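Local coordinates for uncharacterized protein (Bombyx mori, PDB 5AZ0) that probably reduces carbonyl compounds such as aldehydes and ketones with a nicotinamide cofactor, as expected of an aldo-keto reductase built on a TIM barrel, at residues N5-K10 with Y266-G271; L20-W25 with S282-N287; F226-P231 with F310-P315; N245-A250 with V300-Q305. All blocks are in the same frame, centred on the assembly; numbering follows the deposited sequence.

How the contacts relate
Contact 2 is the buried one: all four touching residues are enclosed, and it joins the first barrel strand, 22-23, to helix 281-287. Contacts 1 and 3 are surface contacts, about 21 Å apart between centres, and contact 4, between helices 246-255 and 297-304, is partly buried. No hydrogen bond crosses any of the four. Contact 1 is largely aromatic, contact 2 sets aliphatic methyls against a peptide carbonyl and a ring edge, contact 4 rests on aliphatic and thioether packing, and contact 3 sets a hydroxyl against a glycine turn, with acetate-binding arginines beyond. V6 packs on L20 between contacts 1 and 2, Y266 on L303 between contacts 1 and 4, and N287 on F226 between contacts 2 and 3.

Contact 1. Residues N5-K10 with Y266-G271; sequences NVPNFK and YLYQRG
The rings of F9 and Y268 meet rim to rim, their planes almost parallel at 8° but their centroids 5.8 Å apart, which rules out a face-to-face stack. The touching atoms are F9 CZ and Y268 CE1, 3.7 Å apart. Two torsions bring them together. CG of Y268 stands opposite its own backbone N (chi1 167°), which brings the phenol within reach of 5-10; CG of F9 lies beside its backbone N (chi1 -59°), and the ring leaves the strand in the direction of the helix end. P7 crosses the phenol obliquely, its CG 3.6 Å from Y268 OH and 3.8 Å from Y268 CE1. Backbone hydrogen bonds of P7 with A19 and of F9 with I17 place both residues on the N-terminal beta hairpin, 8-10 with 16-18, which in aldo-keto reductases closes one end of the (beta/alpha)8 barrel. Here the hairpin packs against the last turn of a barrel helix. That helix finishes in a Schellman motif, with G271 at positive phi and G271 N bonded back to Y268 O at 2.9 Å. The turn leaves the carbonyl of G271 beside the F9 ring, with F9 CE2 3.6 Å from G271 O. An alanine in place of F9 would strip away the ring, and would probably leave Y268 CE1 without its aromatic neighbour and open a gap beside G271 O. F291 packs edge-to-face on Y268 and also touches P7.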
loop_
_atom_site.group_PDB
_atom_site.type_symbol
_atom_site.label_atom_id
_atom_site.label_comp_id
_atom_site.label_asym_id
_atom_site.label_seq_id
_atom_site.Cartn_x
_atom_site.Cartn_y
_atom_site.Cartn_z
ATOM N N ASN A 5 17.531 7.021 7.293
ATOM C CA ASN A 5 16.808 8.250 7.406
ATOM C C ASN A 5 15.736 8.365 6.274
ATOM O O ASN A 5 16.034 8.762 5.154
ATOM C CB ASN A 5 17.782 9.402 7.385
ATOM C CG ASN A 5 17.109 10.716 7.723
ATOM O OD1 ASN A 5 16.038 10.742 8.333
ATOM N ND2 ASN A 5 17.723 11.816 7.319
ATOM N N VAL A 6 14.488 8.007 6.589
ATOM C CA VAL A 6 13.414 8.044 5.619
ATOM C C VAL A 6 12.804 9.437 5.502
ATOM O O VAL A 6 12.238 9.949 6.402
ATOM C CB VAL A 6 12.371 6.984 5.931
ATOM C CG1 VAL A 6 11.314 6.942 4.830
ATOM C CG2 VAL A 6 13.010 5.601 6.002
ATOM N N PRO A 7 12.941 10.085 4.360
ATOM C CA PRO A 7 12.209 11.344 4.245
ATOM C C PRO A 7 10.638 11.165 4.137
ATOM O O PRO A 7 10.140 10.067 3.865
ATOM C CB PRO A 7 12.743 11.930 2.926
ATOM C CG PRO A 7 13.073 10.735 2.133
ATOM C CD PRO A 7 13.582 9.689 3.094
ATOM N N ASN A 8 9.955 12.275 4.367
ATOM C CA ASN A 8 8.511 12.374 4.390
ATOM C C ASN A 8 7.973 13.185 3.238
ATOM O O ASN A 8 8.575 14.167 2.891
ATOM C CB ASN A 8 8.016 12.973 5.702
ATOM C CG ASN A 8 8.432 12.140 6.940
ATOM O OD1 ASN A 8 8.321 10.904 7.034
ATOM N ND2 ASN A 8 8.988 12.819 7.846
ATOM N N PHE A 9 6.856 12.740 2.658
ATOM C CA PHE A 9 5.998 13.580 1.775
ATOM C C PHE A 9 4.900 14.215 2.578
ATOM O O PHE A 9 4.608 13.770 3.677
ATOM C CB PHE A 9 5.450 12.752 0.641
ATOM C CG PHE A 9 6.527 12.106 -0.254
ATOM C CD1 PHE A 9 7.689 12.765 -0.589
ATOM C CD2 PHE A 9 6.298 10.908 -0.857
ATOM C CE1 PHE A 9 8.617 12.182 -1.446
ATOM C CE2 PHE A 9 7.209 10.308 -1.685
ATOM C CZ PHE A 9 8.355 10.954 -2.007
ATOM N N LYS A 10 4.371 15.324 2.091
ATOM C CA LYS A 10 3.331 16.061 2.756
ATOM C C LYS A 10 1.977 15.651 2.152
ATOM O O LYS A 10 1.798 15.634 0.951
ATOM C CB LYS A 10 3.561 17.557 2.566
ATOM C CG LYS A 10 4.987 18.107 2.830
ATOM C CD LYS A 10 5.451 17.713 4.199
ATOM C CE LYS A 10 6.481 18.692 4.823
ATOM N NZ LYS A 10 6.165 18.766 6.319
ATOM N N TYR A 266 13.880 4.992 -7.926
ATOM C CA TYR A 266 13.182 5.501 -9.104
ATOM C C TYR A 266 11.739 5.967 -8.694
ATOM O O TYR A 266 11.340 7.155 -8.904
ATOM C CB TYR A 266 13.167 4.399 -10.148
ATOM C CG TYR A 266 12.370 4.790 -11.362
ATOM C CD1 TYR A 266 12.769 5.877 -12.177
ATOM C CD2 TYR A 266 11.189 4.125 -11.681
ATOM C CE1 TYR A 266 12.024 6.262 -13.280
ATOM C CE2 TYR A 266 10.440 4.477 -12.825
ATOM C CZ TYR A 266 10.871 5.542 -13.633
ATOM O OH TYR A 266 10.126 5.891 -14.747
ATOM N N LEU A 267 11.035 5.079 -7.979
ATOM C CA LEU A 267 9.670 5.400 -7.454
ATOM C C LEU A 267 9.742 6.590 -6.565
ATOM O O LEU A 267 8.904 7.539 -6.675
ATOM C CB LEU A 267 8.987 4.212 -6.736
ATOM C CG LEU A 267 8.717 3.033 -7.671
ATOM C CD1 LEU A 267 8.267 1.788 -6.946
ATOM C CD2 LEU A 267 7.669 3.368 -8.740
ATOM N N TYR A 268 10.772 6.622 -5.717
ATOM C CA TYR A 268 10.907 7.742 -4.803
ATOM C C TYR A 268 11.063 9.005 -5.579
ATOM O O TYR A 268 10.517 10.051 -5.223
ATOM C CB TYR A 268 12.117 7.541 -3.889
ATOM C CG TYR A 268 12.500 8.758 -3.152
ATOM C CD1 TYR A 268 11.685 9.279 -2.202
ATOM C CD2 TYR A 268 13.690 9.419 -3.427
ATOM C CE1 TYR A 268 12.009 10.433 -1.511
ATOM C CE2 TYR A 268 14.045 10.590 -2.726
ATOM C CZ TYR A 268 13.188 11.106 -1.760
ATOM O OH TYR A 268 13.499 12.311 -1.067
ATOM N N GLN A 269 11.882 8.915 -6.625
ATOM C CA GLN A 269 12.159 10.043 -7.476
ATOM C C GLN A 269 10.938 10.473 -8.341
ATOM O O GLN A 269 10.869 11.611 -8.689
ATOM C CB GLN A 269 13.343 9.736 -8.408
ATOM C CG GLN A 269 13.960 11.017 -8.993
ATOM C CD GLN A 269 15.344 10.799 -9.632
ATOM O OE1 GLN A 269 16.255 10.239 -9.013
ATOM N NE2 GLN A 269 15.483 11.236 -10.873
ATOM N N ARG A 270 9.999 9.565 -8.630
ATOM C CA ARG A 270 8.666 9.944 -9.131
ATOM C C ARG A 270 7.755 10.599 -8.088
ATOM O O ARG A 270 6.629 11.003 -8.429
ATOM C CB ARG A 270 7.949 8.762 -9.759
ATOM C CG ARG A 270 8.736 8.024 -10.834
ATOM C CD ARG A 270 7.862 6.973 -11.550
ATOM N NE ARG A 270 6.597 7.542 -12.057
ATOM C CZ ARG A 270 5.526 6.811 -12.350
ATOM N NH1 ARG A 270 5.536 5.493 -12.200
ATOM N NH2 ARG A 270 4.413 7.403 -12.735
ATOM N N GLY A 271 8.221 10.765 -6.843
ATOM C CA GLY A 271 7.364 11.277 -5.761
ATOM C C GLY A 271 6.329 10.260 -5.249
ATOM O O GLY A 271 5.298 10.634 -4.705
#

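Contact 2. Residues L20-W25 with S282-N287; sequences LGYGTW and SRVLEN. With ACT (acetate ion), chain F; ACT (acetate ion), chain K.
L20 and N287 bury the most surface here, at the seam where the (beta/alpha)8 barrel closes: the strand about 22-23 is the first of the barrel, helix 281-287 the last of its canonical helices, and G21 is bonded through its backbone to S274 of the final strand. CG of L20 stands opposite its backbone N (chi1 -173°), which sends the isobutyl group toward the helix. There CD2 lies 3.6 Å from N287 O and 3.9 Å from N287 C, a methyl against a peptide group rather than a polar bond. Y66 lies against both L20 and N287, and its OH is hydrogen-bonded to V284 O. Y22 adds a second, looser point of contact. Helix 51-64 packs against it through A57 and L58.

Two acetates, probably from the crystallisation liquor, bind near the contact. One takes T24 N and W25 N, at 3.1 Å to OXT and 3.2 Å to O respectively. The other has a weak bond from R283 NH1 and further bonds from T280 OG1 and V279 N, a position consistent with the cofactor-phosphate pocket of related reductases. V284 CG2 approaches Y22 at the ring edge, close to its plane, 4.1 Å from CE2.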
loop_
_atom_site.group_PDB
_atom_site.type_symbol
_atom_site.label_atom_id
_atom_site.label_comp_id
_atom_site.label_asym_id
_atom_site.label_seq_id
_atom_site.Cartn_x
_atom_site.Cartn_y
_atom_site.Cartn_z
ATOM N N LEU A 20 8.768 5.645 2.608
ATOM C CA LEU A 20 8.851 4.205 2.577
ATOM C C LEU A 20 8.083 3.661 3.756
ATOM O O LEU A 20 8.088 4.255 4.825
ATOM C CB LEU A 20 10.292 3.834 2.661
ATOM C CG LEU A 20 10.743 2.399 2.499
ATOM C CD1 LEU A 20 10.713 2.081 1.024
ATOM C CD2 LEU A 20 12.199 2.334 3.033
ATOM N N GLY A 21 7.340 2.591 3.519
ATOM C CA GLY A 21 6.550 1.910 4.540
ATOM C C GLY A 21 6.808 0.407 4.565
ATOM O O GLY A 21 7.166 -0.189 3.532
ATOM N N TYR A 22 6.622 -0.191 5.751
ATOM C CA TYR A 22 6.824 -1.598 5.980
ATOM C C TYR A 22 5.530 -2.357 5.685
ATOM O O TYR A 22 4.548 -2.232 6.397
ATOM C CB TYR A 22 7.343 -1.825 7.456
ATOM C CG TYR A 22 7.666 -3.251 7.797
ATOM C CD1 TYR A 22 6.673 -4.144 8.194
ATOM C CD2 TYR A 22 8.968 -3.716 7.717
ATOM C CE1 TYR A 22 6.988 -5.475 8.501
ATOM C CE2 TYR A 22 9.279 -5.040 8.012
ATOM C CZ TYR A 22 8.313 -5.891 8.426
ATOM O OH TYR A 22 8.674 -7.193 8.636
ATOM N N GLY A 23 5.528 -3.155 4.633
ATOM C CA GLY A 23 4.389 -3.955 4.261
ATOM C C GLY A 23 4.140 -5.175 5.163
ATOM O O GLY A 23 5.077 -5.780 5.676
ATOM N N THR A 24 2.875 -5.511 5.373
ATOM C CA THR A 24 2.494 -6.556 6.309
ATOM C C THR A 24 1.571 -7.614 5.719
ATOM O O THR A 24 1.048 -8.460 6.464
ATOM C CB THR A 24 1.860 -5.969 7.569
ATOM O OG1 THR A 24 0.592 -5.371 7.297
ATOM C CG2 THR A 24 2.777 -4.981 8.247
ATOM N N TRP A 25 1.358 -7.579 4.401
ATOM C CA TRP A 25 0.541 -8.605 3.757
ATOM C C TRP A 25 1.369 -9.802 3.283
ATOM O O TRP A 25 2.268 -9.669 2.429
ATOM C CB TRP A 25 -0.096 -8.014 2.536
ATOM C CG TRP A 25 -0.816 -8.954 1.663
ATOM C CD1 TRP A 25 -0.757 -8.974 0.268
ATOM C CD2 TRP A 25 -1.790 -9.926 2.038
ATOM N NE1 TRP A 25 -1.633 -9.902 -0.217
ATOM C CE2 TRP A 25 -2.272 -10.519 0.830
ATOM C CE3 TRP A 25 -2.300 -10.371 3.259
ATOM C CZ2 TRP A 25 -3.252 -11.539 0.815
ATOM C CZ3 TRP A 25 -3.232 -11.412 3.253
ATOM C CH2 TRP A 25 -3.727 -11.972 2.023
ATOM N N SER A 282 17.973 -8.053 6.240
ATOM C CA SER A 282 18.958 -7.410 5.341
ATOM C C SER A 282 18.186 -6.653 4.219
ATOM O O SER A 282 18.586 -5.586 3.840
ATOM C CB SER A 282 19.977 -8.413 4.770
ATOM O OG SER A 282 19.323 -9.600 4.407
ATOM N N ARG A 283 17.092 -7.226 3.724
ATOM C CA ARG A 283 16.227 -6.524 2.744
ATOM C C ARG A 283 15.578 -5.274 3.323
ATOM O O ARG A 283 15.616 -4.202 2.717
ATOM C CB ARG A 283 15.246 -7.498 2.162
ATOM C CG ARG A 283 15.949 -8.378 1.124
ATOM C CD ARG A 283 15.094 -9.580 0.807
ATOM N NE ARG A 283 15.686 -10.518 -0.143
ATOM C CZ ARG A 283 15.341 -11.808 -0.253
ATOM N NH1 ARG A 283 14.423 -12.369 0.543
ATOM N NH2 ARG A 283 15.935 -12.562 -1.167
ATOM N N VAL A 284 15.151 -5.365 4.576
ATOM C CA VAL A 284 14.634 -4.210 5.279
ATOM C C VAL A 284 15.645 -3.129 5.265
ATOM O O VAL A 284 15.358 -1.979 4.962
ATOM C CB VAL A 284 14.271 -4.554 6.732
ATOM C CG1 VAL A 284 13.924 -3.346 7.544
ATOM C CG2 VAL A 284 13.108 -5.502 6.746
ATOM N N LEU A 285 16.865 -3.473 5.603
ATOM C CA LEU A 285 17.924 -2.440 5.646
ATOM C C LEU A 285 18.254 -1.854 4.252
ATOM O O LEU A 285 18.458 -0.646 4.065
ATOM C CB LEU A 285 19.199 -3.062 6.253
ATOM C CG LEU A 285 20.423 -2.160 6.317
ATOM C CD1 LEU A 285 20.095 -0.846 6.977
ATOM C CD2 LEU A 285 21.620 -2.891 6.984
ATOM N N GLU A 286 18.392 -2.770 3.318
ATOM C CA GLU A 286 18.740 -2.464 1.892
ATOM C C GLU A 286 17.644 -1.537 1.299
ATOM O O GLU A 286 17.971 -0.443 0.836
ATOM C CB GLU A 286 18.854 -3.790 1.127
ATOM C CG GLU A 286 19.410 -3.770 -0.307
ATOM C CD GLU A 286 19.027 -5.010 -1.143
ATOM O OE1 GLU A 286 18.569 -6.022 -0.594
ATOM O OE2 GLU A 286 19.174 -4.993 -2.382
ATOM N N ASN A 287 16.350 -1.914 1.466
ATOM C CA ASN A 287 15.213 -1.066 0.998
ATOM C C ASN A 287 15.236 0.345 1.489
ATOM O O ASN A 287 14.770 1.224 0.767
ATOM C CB ASN A 287 13.869 -1.707 1.284
ATOM C CG ASN A 287 13.720 -3.008 0.582
ATOM O OD1 ASN A 287 14.456 -3.259 -0.345
ATOM N ND2 ASN A 287 12.833 -3.870 1.036
HETATM C C ACT F . 1.405 -4.401 2.251
HETATM O O ACT F . 2.023 -5.473 2.098
HETATM O OXT ACT F . 1.219 -3.858 3.358
HETATM C CH3 ACT F . 0.871 -3.719 1.034
HETATM C C ACT K . 11.282 -11.765 1.827
HETATM O O ACT K . 11.929 -11.117 0.965
HETATM O OXT ACT K . 11.855 -12.096 2.854
HETATM C CH3 ACT K . 9.820 -12.116 1.711
#

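Contact 3. Residues F226-P231 with F310-P315; sequences FGTMVP and FRTVRP. With ACT (acetate ion), chain G; ACT (acetate ion), chain D.
T312 presses its hydroxyl against the backbone of G227, and this is the tight part of the contact: OG1 comes to 3.3 Å from G227 CA and 3.5 Å from G227 C. That OG1 lies beside its own backbone N, anti to the carbonyl carbon (chi1 -60°), which faces it to G227. G227 lies inside a type II' turn running from F226 to M229, and its positive phi goes with the lack of a side chain; a side chain at this position would begin about 3.4 Å from T312 OG1. T228 marks the looser part, its CG2 3.8 Å from F310 CE1, the two side chains meeting roughly at a right angle.

The arginine-acetate side is the charged, partly exposed flank. There an acetate, probably from the crystallisation liquor, lays its methyl over one face of F310. R314 grips its carboxylate with two bonds, NE to OXT at 2.6 Å and NH2 to O at 2.9 Å, while R311 N donates to the same O. A methionine in place of R314 would probably leave this carboxylate with neither guanidinium bond, and R311 CD without the flat group it lies over.

In the fold, 226-231 follows strand 219-223 and sets F226 against T260, N263 and L264 of helix 259-269, while E199, at the end of strand 195-199, accepts from both T312 N and V313 N.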
loop_
_atom_site.group_PDB
_atom_site.type_symbol
_atom_site.label_atom_id
_atom_site.label_comp_id
_atom_site.label_asym_id
_atom_site.label_seq_id
_atom_site.Cartn_x
_atom_site.Cartn_y
_atom_site.Cartn_z
ATOM N N PHE A 226 8.098 -3.917 -6.809
ATOM C CA PHE A 226 9.059 -4.706 -7.603
ATOM C C PHE A 226 8.380 -5.505 -8.713
ATOM O O PHE A 226 9.062 -6.191 -9.486
ATOM C CB PHE A 226 9.799 -5.699 -6.693
ATOM C CG PHE A 226 10.595 -5.042 -5.584
ATOM C CD1 PHE A 226 11.587 -4.139 -5.868
ATOM C CD2 PHE A 226 10.336 -5.339 -4.249
ATOM C CE1 PHE A 226 12.281 -3.487 -4.839
ATOM C CE2 PHE A 226 11.028 -4.724 -3.221
ATOM C CZ PHE A 226 12.032 -3.832 -3.504
ATOM N N GLY A 227 7.052 -5.416 -8.790
ATOM C CA GLY A 227 6.273 -6.153 -9.745
ATOM C C GLY A 227 6.696 -7.609 -9.737
ATOM O O GLY A 227 6.733 -8.235 -8.676
ATOM N N THR A 228 7.042 -8.150 -10.906
ATOM C CA THR A 228 7.472 -9.576 -11.002
ATOM C C THR A 228 8.999 -9.698 -11.036
ATOM O O THR A 228 9.528 -10.719 -11.382
ATOM C CB THR A 228 6.845 -10.276 -12.244
ATOM O OG1 THR A 228 7.144 -9.526 -13.437
ATOM C CG2 THR A 228 5.294 -10.431 -12.084
ATOM N N MET A 229 9.727 -8.666 -10.651
ATOM C CA MET A 229 11.173 -8.711 -10.753
ATOM C C MET A 229 11.778 -9.683 -9.778
ATOM O O MET A 229 12.738 -10.387 -10.107
ATOM C CB MET A 229 11.783 -7.353 -10.511
ATOM C CG MET A 229 13.269 -7.385 -10.708
ATOM S SD MET A 229 13.913 -5.739 -10.692
ATOM C CE MET A 229 13.885 -5.391 -8.936
ATOM N N VAL A 230 11.247 -9.664 -8.568
ATOM C CA VAL A 230 11.649 -10.608 -7.515
ATOM C C VAL A 230 11.074 -12.041 -7.706
ATOM O O VAL A 230 9.874 -12.188 -7.983
ATOM C CB VAL A 230 11.284 -10.052 -6.102
ATOM C CG1 VAL A 230 12.110 -8.799 -5.799
ATOM C CG2 VAL A 230 9.766 -9.795 -5.925
ATOM N N PRO A 231 11.914 -13.100 -7.534
ATOM C CA PRO A 231 11.469 -14.520 -7.650
ATOM C C PRO A 231 10.026 -14.916 -7.167
ATOM O O PRO A 231 9.304 -15.602 -7.910
ATOM C CB PRO A 231 12.561 -15.280 -6.877
ATOM C CG PRO A 231 13.807 -14.472 -7.102
ATOM C CD PRO A 231 13.386 -13.035 -7.364
ATOM N N PHE A 310 2.007 -4.434 -17.938
ATOM C CA PHE A 310 1.853 -5.732 -17.256
ATOM C C PHE A 310 1.518 -5.540 -15.737
ATOM O O PHE A 310 2.324 -4.990 -14.978
ATOM C CB PHE A 310 3.166 -6.534 -17.368
ATOM C CG PHE A 310 3.045 -7.942 -16.851
ATOM C CD1 PHE A 310 3.230 -8.232 -15.492
ATOM C CD2 PHE A 310 2.728 -9.001 -17.722
ATOM C CE1 PHE A 310 3.041 -9.540 -15.001
ATOM C CE2 PHE A 310 2.560 -10.316 -17.246
ATOM C CZ PHE A 310 2.716 -10.589 -15.887
ATOM N N ARG A 311 0.349 -5.989 -15.321
ATOM C CA ARG A 311 -0.178 -5.749 -13.987
ATOM C C ARG A 311 0.041 -7.032 -13.165
ATOM O O ARG A 311 -0.481 -8.096 -13.487
ATOM C CB ARG A 311 -1.645 -5.407 -14.102
ATOM C CG ARG A 311 -2.257 -5.028 -12.777
ATOM C CD ARG A 311 -3.707 -4.754 -12.964
ATOM N NE ARG A 311 -3.938 -3.498 -13.658
ATOM C CZ ARG A 311 -3.852 -2.286 -13.111
ATOM N NH1 ARG A 311 -3.515 -2.123 -11.806
ATOM N NH2 ARG A 311 -4.103 -1.203 -13.879
ATOM N N THR A 312 0.898 -6.926 -12.164
ATOM C CA THR A 312 1.221 -8.045 -11.260
ATOM C C THR A 312 0.009 -8.525 -10.476
ATOM O O THR A 312 -0.142 -9.708 -10.289
ATOM C CB THR A 312 2.338 -7.622 -10.307
ATOM O OG1 THR A 312 3.505 -7.259 -11.077
ATOM C CG2 THR A 312 2.648 -8.724 -9.319
ATOM N N VAL A 313 -0.874 -7.600 -10.057
ATOM C CA VAL A 313 -2.039 -7.939 -9.176
ATOM C C VAL A 313 -3.370 -7.673 -9.884
ATOM O O VAL A 313 -3.798 -6.525 -10.015
ATOM C CB VAL A 313 -1.974 -7.159 -7.814
ATOM C CG1 VAL A 313 -3.205 -7.437 -6.949
ATOM C CG2 VAL A 313 -0.700 -7.505 -7.040
ATOM N N ARG A 314 -4.008 -8.729 -10.373
ATOM C CA ARG A 314 -5.187 -8.584 -11.253
ATOM C C ARG A 314 -6.148 -9.656 -10.851
ATOM O O ARG A 314 -6.103 -10.777 -11.311
ATOM C CB ARG A 314 -4.832 -8.663 -12.749
ATOM C CG ARG A 314 -6.047 -8.433 -13.679
ATOM C CD ARG A 314 -5.730 -8.698 -15.169
ATOM N NE ARG A 314 -4.769 -7.728 -15.693
ATOM C CZ ARG A 314 -5.059 -6.535 -16.202
ATOM N NH1 ARG A 314 -6.307 -6.117 -16.302
ATOM N NH2 ARG A 314 -4.080 -5.767 -16.655
ATOM N N PRO A 315 -6.969 -9.341 -9.872
ATOM C CA PRO A 315 -7.792 -10.384 -9.299
ATOM C C PRO A 315 -9.014 -10.613 -10.193
ATOM O O PRO A 315 -10.023 -9.918 -10.070
ATOM C CB PRO A 315 -8.118 -9.828 -7.898
ATOM C CG PRO A 315 -7.997 -8.360 -8.037
ATOM C CD PRO A 315 -7.021 -8.077 -9.122
HETATM C C ACT G . -1.666 -8.445 -16.667
HETATM O O ACT G . -1.637 -7.299 -17.243
HETATM O OXT ACT G . -2.471 -8.864 -15.780
HETATM C CH3 ACT G . -0.610 -9.401 -17.003
HETATM C C ACT D . -5.491 1.203 -10.677
HETATM O O ACT D . -4.442 0.447 -10.367
HETATM O OXT ACT D . -6.272 1.770 -9.860
HETATM C CH3 ACT D . -5.930 1.505 -12.082
#

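Contact 4. Residues N245-A250 with V300-Q305; sequences NPAMLA and VATLAQ
T302 and L303 meet A247 and M248 across segments 300-305 and 245-250. The paired CA atoms lie close, 7.9 Å for A247 with T302 and 8.0 Å for M248 with L303. In the aldo-keto reductase barrel helices 246-255 and 297-304 appear to be the two extra helices outside the eight-helix ring, one ahead of helix 259-269 and one following helix 281-287.

Along 300-305, V300 comes first and looks to Q269 on helix 259-269 instead. T302 then turns CG2 toward A247 CB, 4.2 Å away. Its methyl stands opposite the backbone N, while OG1, beside that N (chi1 -56°), bonds back to E298 O within its own helix, so the polar end is occupied and the methyl serves the contact. L303 makes the closer approach: CD2 is 3.5 Å from M248 SD and 4.1 Å from M248 CE. M248 bends at chi2 and chi3, both close to -60° or -70°, and the folded thioether crosses the leucine at about a right angle. The other branch, L303 CD1, rests on Y266. Q305 N reaches back to T302 O at 2.9 Å.

M248 is steadied at its backbone. N245 is the N-cap of helix 246-255: its OD1 accepts from M248 N at 3.0 Å, in the carbonyl plane and on a lone pair, and its ND2 bonds to E240 OE1. No hydrogen bond crosses between the segments, so the contact probably rests on van der Waals packing, closest between M248 SD and L303 CD2.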
loop_
_atom_site.group_PDB
_atom_site.type_symbol
_atom_site.label_atom_id
_atom_site.label_comp_id
_atom_site.label_asym_id
_atom_site.label_seq_id
_atom_site.Cartn_x
_atom_site.Cartn_y
_atom_site.Cartn_z
ATOM N N ASN A 245 19.166 -8.369 -14.743
ATOM C CA ASN A 245 19.041 -7.533 -15.952
ATOM C C ASN A 245 20.247 -6.617 -16.097
ATOM O O ASN A 245 20.514 -5.796 -15.202
ATOM C CB ASN A 245 17.732 -6.730 -15.969
ATOM C CG ASN A 245 17.618 -5.829 -17.189
ATOM O OD1 ASN A 245 18.243 -4.734 -17.265
ATOM N ND2 ASN A 245 16.823 -6.275 -18.148
ATOM N N PRO A 246 21.004 -6.757 -17.233
ATOM C CA PRO A 246 22.221 -5.977 -17.357
ATOM C C PRO A 246 22.066 -4.481 -17.255
ATOM O O PRO A 246 22.955 -3.823 -16.658
ATOM C CB PRO A 246 22.772 -6.391 -18.752
ATOM C CG PRO A 246 22.300 -7.780 -18.925
ATOM C CD PRO A 246 20.932 -7.805 -18.280
ATOM N N ALA A 247 20.993 -3.903 -17.832
ATOM C CA ALA A 247 20.815 -2.434 -17.701
ATOM C C ALA A 247 20.544 -2.017 -16.232
ATOM O O ALA A 247 20.965 -0.968 -15.809
ATOM C CB ALA A 247 19.704 -1.901 -18.626
ATOM N N MET A 248 19.793 -2.831 -15.496
ATOM C CA MET A 248 19.507 -2.528 -14.067
ATOM C C MET A 248 20.841 -2.597 -13.306
ATOM O O MET A 248 21.285 -1.589 -12.670
ATOM C CB MET A 248 18.478 -3.516 -13.498
ATOM C CG MET A 248 17.048 -3.410 -14.001
ATOM S SD MET A 248 16.339 -1.803 -13.659
ATOM C CE MET A 248 16.129 -1.905 -11.858
ATOM N N LEU A 249 21.549 -3.729 -13.481
ATOM C CA LEU A 249 22.945 -3.885 -12.867
ATOM C C LEU A 249 23.882 -2.738 -13.192
ATOM O O LEU A 249 24.595 -2.199 -12.309
ATOM C CB LEU A 249 23.572 -5.221 -13.238
ATOM C CG LEU A 249 22.775 -6.498 -12.858
ATOM C CD1 LEU A 249 23.114 -7.665 -13.770
ATOM C CD2 LEU A 249 22.966 -6.907 -11.399
ATOM N N ALA A 250 23.798 -2.253 -14.427
ATOM C CA ALA A 250 24.683 -1.179 -14.873
ATOM C C ALA A 250 24.354 0.121 -14.214
ATOM O O ALA A 250 25.239 0.870 -13.744
ATOM C CB ALA A 250 24.642 -1.037 -16.395
ATOM N N VAL A 300 16.795 7.478 -15.982
ATOM C CA VAL A 300 15.348 7.645 -15.878
ATOM C C VAL A 300 14.768 7.220 -17.205
ATOM O O VAL A 300 13.859 6.432 -17.243
ATOM C CB VAL A 300 14.940 9.108 -15.524
ATOM C CG1 VAL A 300 13.454 9.368 -15.732
ATOM C CG2 VAL A 300 15.280 9.430 -14.078
ATOM N N ALA A 301 15.315 7.696 -18.311
ATOM C CA ALA A 301 14.757 7.264 -19.624
ATOM C C ALA A 301 14.869 5.764 -19.830
ATOM O O ALA A 301 13.930 5.109 -20.284
ATOM C CB ALA A 301 15.385 8.032 -20.783
ATOM N N THR A 302 15.978 5.182 -19.433
ATOM C CA THR A 302 16.124 3.713 -19.520
ATOM C C THR A 302 15.073 2.970 -18.684
ATOM O O THR A 302 14.395 1.971 -19.154
ATOM C CB THR A 302 17.565 3.277 -19.068
ATOM O OG1 THR A 302 18.584 3.964 -19.843
ATOM C CG2 THR A 302 17.762 1.818 -19.202
ATOM N N LEU A 303 14.942 3.425 -17.430
ATOM C CA LEU A 303 14.031 2.732 -16.517
ATOM C C LEU A 303 12.592 2.878 -17.027
ATOM O O LEU A 303 11.813 1.952 -16.978
ATOM C CB LEU A 303 14.165 3.299 -15.117
ATOM C CG LEU A 303 15.477 2.950 -14.427
ATOM C CD1 LEU A 303 15.820 3.900 -13.324
ATOM C CD2 LEU A 303 15.423 1.534 -13.930
ATOM N N ALA A 304 12.266 4.047 -17.562
ATOM C CA ALA A 304 10.953 4.255 -18.173
ATOM C C ALA A 304 10.684 3.319 -19.307
ATOM O O ALA A 304 9.506 3.095 -19.575
ATOM C CB ALA A 304 10.779 5.685 -18.642
ATOM N N GLN A 305 11.716 2.749 -19.971
ATOM C CA GLN A 305 11.446 1.829 -21.105
ATOM C C GLN A 305 10.889 0.523 -20.675
ATOM O O GLN A 305 10.307 -0.197 -21.512
ATOM C CB GLN A 305 12.653 1.538 -22.018
ATOM C CG GLN A 305 13.126 2.742 -22.810
ATOM C CD GLN A 305 14.499 2.483 -23.463
ATOM O OE1 GLN A 305 15.538 2.770 -22.888
ATOM N NE2 GLN A 305 14.493 1.909 -24.651
#